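PDB 4DZI: putative TIM-barrel metal-dependent hydrolase from Mycobacterium avium subsp. paratuberculosis S397, which probably catalyses a metal-dependent hydrolysis as a member of the amidohydrolase superfamily, its bimetal site occupied here by two cadmium ions. Local coordinates for residues N294-V299 against P340-V345. Sequence-based numbering, arbitrary orientation.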
ATOM      1  N   ASN C 294      13.221   0.349   7.335  1.00 10.94           N
ATOM      2  CA  ASN C 294      11.893   0.348   6.711  1.00 11.08           C
ATOM      3  C   ASN C 294      10.771   0.672   7.705  1.00 12.10           C
ATOM      4  O   ASN C 294       9.578   0.640   7.318  1.00 12.80           O
ATOM      5  CB  ASN C 294      11.663  -1.035   6.121  1.00 11.00           C
ATOM      6  CG  ASN C 294      12.744  -1.409   5.114  1.00 10.13           C
ATOM      7  OD1 ASN C 294      13.056  -0.629   4.227  1.00 12.48           O
ATOM      8  ND2 ASN C 294      13.334  -2.597   5.287  1.00 13.55           N
ATOM      9  N   GLY C 295      11.123   0.962   8.972  1.00 13.17           N
ATOM     10  CA  GLY C 295      10.141   1.146  10.077  1.00 13.16           C
ATOM     11  C   GLY C 295       9.629  -0.215  10.545  1.00  9.68           C
ATOM     12  O   GLY C 295      10.008  -1.238  10.008  1.00 14.59           O
ATOM     13  N   SER C 296       8.695  -0.208  11.495  1.00 14.02           N
ATOM     14  CA  SER C 296       8.078  -1.438  11.954  1.00 13.28           C
ATOM     15  C   SER C 296       6.573  -1.296  11.854  1.00 11.81           C
ATOM     16  O   SER C 296       5.867  -2.233  12.152  1.00 13.01           O
ATOM     17  CB  SER C 296       8.462  -1.759  13.420  1.00 11.91           C
ATOM     18  OG  SER C 296       7.988  -0.773  14.339  1.00 16.00           O
ATOM     19  N   TYR C 297       6.094  -0.140  11.392  1.00 13.85           N
ATOM     20  CA  TYR C 297       4.631   0.026  11.297  1.00 15.81           C
ATOM     21  C   TYR C 297       4.003  -0.954  10.328  1.00 16.27           C
ATOM     22  O   TYR C 297       2.810  -1.247  10.432  1.00 15.45           O
ATOM     23  CB  TYR C 297       4.368   1.421  10.776  1.00 17.54           C
ATOM     24  CG  TYR C 297       2.955   1.925  10.868  1.00 14.25           C
ATOM     25  CD1 TYR C 297       2.337   2.056  12.075  1.00 19.83           C
ATOM     26  CD2 TYR C 297       2.280   2.326   9.718  1.00 22.29           C
ATOM     27  CE1 TYR C 297       1.048   2.568  12.170  1.00 28.39           C
ATOM     28  CE2 TYR C 297       1.005   2.833   9.796  1.00 23.98           C
ATOM     29  CZ  TYR C 297       0.397   2.953  11.022  1.00 23.34           C
ATOM     30  OH  TYR C 297      -0.871   3.498  11.095  1.00 24.22           O
ATOM     31  N   PHE C 298       4.763  -1.450   9.362  1.00 13.55           N
ATOM     32  CA  PHE C 298       4.213  -2.411   8.422  1.00 12.73           C
ATOM     33  C   PHE C 298       3.685  -3.711   9.063  1.00 15.00           C
ATOM     34  O   PHE C 298       2.810  -4.394   8.503  1.00 14.70           O
ATOM     35  CB  PHE C 298       5.209  -2.777   7.304  1.00 14.59           C
ATOM     36  CG  PHE C 298       6.314  -3.718   7.740  1.00 18.29           C
ATOM     37  CD1 PHE C 298       6.165  -5.101   7.609  1.00 17.48           C
ATOM     38  CD2 PHE C 298       7.523  -3.220   8.191  1.00 13.87           C
ATOM     39  CE1 PHE C 298       7.161  -5.992   7.998  1.00 17.62           C
ATOM     40  CE2 PHE C 298       8.530  -4.099   8.562  1.00 12.82           C
ATOM     41  CZ  PHE C 298       8.356  -5.482   8.457  1.00 15.19           C
ATOM     42  N   VAL C 299       4.224  -4.086  10.220  1.00 14.09           N
ATOM     43  CA  VAL C 299       3.946  -5.395  10.797  0.50 16.05           C
ATOM     44  C   VAL C 299       2.465  -5.621  11.064  1.00 16.20           C
ATOM     45  O   VAL C 299       1.918  -6.669  10.771  1.00 17.70           O
ATOM     46  CB  VAL C 299       4.717  -5.561  12.123  0.50 14.24           C
ATOM     47  CG1 VAL C 299       4.445  -6.919  12.750  0.50 13.22           C
ATOM     48  CG2 VAL C 299       6.202  -5.387  11.871  0.50 18.85           C
ATOM     49  N   PRO C 340       7.168  -0.727  22.937  1.00 25.17           N
ATOM     50  CA  PRO C 340       6.418  -1.654  23.785  1.00 33.95           C
ATOM     51  C   PRO C 340       5.371  -2.425  22.984  1.00 21.55           C
ATOM     52  O   PRO C 340       5.240  -3.638  23.120  1.00 21.99           O
ATOM     53  CB  PRO C 340       5.752  -0.724  24.812  1.00 29.86           C
ATOM     54  CG  PRO C 340       6.696   0.426  24.916  1.00 37.01           C
ATOM     55  CD  PRO C 340       7.221   0.630  23.513  1.00 22.64           C
ATOM     56  N   GLU C 341       4.618  -1.738  22.140  1.00 27.93           N
ATOM     57  CA  GLU C 341       3.612  -2.436  21.345  1.00 26.19           C
ATOM     58  C   GLU C 341       4.267  -3.393  20.370  1.00 19.45           C
ATOM     59  O   GLU C 341       3.818  -4.514  20.198  1.00 19.59           O
ATOM     60  CB  GLU C 341       2.715  -1.439  20.589  1.00 41.35           C
ATOM     61  CG  GLU C 341       1.771  -2.088  19.590  1.00 42.37           C
ATOM     62  CD  GLU C 341       0.640  -2.867  20.251  1.00 98.54           C
ATOM     63  OE1 GLU C 341       0.325  -2.580  21.426  1.00 65.89           O
ATOM     64  OE2 GLU C 341       0.058  -3.765  19.594  1.00 47.43           O
ATOM     65  N   LEU C 342       5.343  -2.950  19.711  1.00 24.02           N
ATOM     66  CA  LEU C 342       6.022  -3.831  18.773  1.00 16.58           C
ATOM     67  C   LEU C 342       6.456  -5.108  19.494  1.00 17.69           C
ATOM     68  O   LEU C 342       6.354  -6.194  18.945  1.00 19.69           O
ATOM     69  CB  LEU C 342       7.266  -3.120  18.155  1.00 15.11           C
ATOM     70  CG  LEU C 342       8.015  -3.899  17.060  1.00 17.86           C
ATOM     71  CD1 LEU C 342       7.111  -4.274  15.885  1.00 19.50           C
ATOM     72  CD2 LEU C 342       9.218  -3.093  16.569  1.00 20.06           C
ATOM     73  N   ALA C 343       6.969  -4.972  20.724  1.00 20.97           N
ATOM     74  CA  ALA C 343       7.475  -6.153  21.463  1.00 20.34           C
ATOM     75  C   ALA C 343       6.316  -7.103  21.745  1.00 19.13           C
ATOM     76  O   ALA C 343       6.424  -8.342  21.697  1.00 19.71           O
ATOM     77  CB  ALA C 343       8.136  -5.717  22.770  1.00 16.53           C
ATOM     78  N   ARG C 344       5.165  -6.502  21.999  1.00 18.21           N
ATOM     79  CA  ARG C 344       3.964  -7.316  22.208  1.00 24.58           C
ATOM     80  C   ARG C 344       3.622  -8.140  20.984  1.00 24.82           C
ATOM     81  O   ARG C 344       3.244  -9.317  21.090  1.00 28.74           O
ATOM     82  CB  ARG C 344       2.792  -6.424  22.594  1.00 26.71           C
ATOM     83  CG  ARG C 344       2.853  -5.985  24.054  1.00 44.24           C
ATOM     84  CD  ARG C 344       1.510  -5.504  24.592  1.00 58.64           C
ATOM     85  NE  ARG C 344       1.114  -4.231  24.001  1.00 53.04           N
ATOM     86  CZ  ARG C 344       1.494  -3.042  24.460  1.00 57.03           C
ATOM     87  NH1 ARG C 344       2.285  -2.956  25.520  1.00 66.03           N
ATOM     88  NH2 ARG C 344       1.084  -1.939  23.854  1.00 32.27           N
ATOM     89  N   VAL C 345       3.805  -7.526  19.814  1.00 21.50           N
ATOM     90  CA  VAL C 345       3.457  -8.155  18.545  1.00 24.27           C
ATOM     91  C   VAL C 345       4.475  -9.145  17.985  1.00 29.80           C
ATOM     92  O   VAL C 345       4.099 -10.236  17.548  1.00 28.55           O
ATOM     93  CB  VAL C 345       3.188  -7.055  17.509  1.00 27.41           C
ATOM     94  CG1 VAL C 345       3.074  -7.628  16.112  1.00 30.61           C
ATOM     95  CG2 VAL C 345       1.931  -6.309  17.902  1.00 31.74           C
TER
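Leu342, on the short helix 339-346, reaches Ser296 at the turn that leads into helix 298-312. Its CG stands anti to the backbone N (chi1 -175°), which carries the fork of two methyls off the helix and onto the serine. CD2 lies 3.4 Å from Ser296 OG and 3.5 Å from Ser296 CB, while CD1 rests beside the same CB at 3.8 Å. The methyl only packs against OG; the hydroxyl's hydrogen bond goes to OD2 of Asp337, just ahead of helix 339-346. Val299 N donates to Ser296 O (N to O 3.1 Å), a turn that brings both side chains round to the same helix. Val299 is modelled in two conformers, and the contacts of its methyls given here are those of one of them. In that conformer CD1 of Leu342 also approaches Val299 CG2, more loosely, at 4.3 Å. One turn further on, Val345 takes over: its CG1 meets Val299 CG1 at 3.7 Å, the two side chains lying alongside and pointing opposite ways. Val299 also packs on Ile331 of strand 329-331. The contact therefore joins the chain that follows strand 289-292 to the helix that follows strand 329-331, two neighbouring parallel strands of the TIM-barrel framework. Glu293, a ligand of both cadmium ions, immediately precedes the segment 294-299, but the touching side chains bind no metal. No hydrogen bond or salt bridge crosses between the segments, and they bury 155 Å² in all; their direct attraction is van der Waals contact of leucine and valine methyls with each other and with CB and OG of Ser296, the Ser296-Asp337 hydrogen bond adding a directional tie close by.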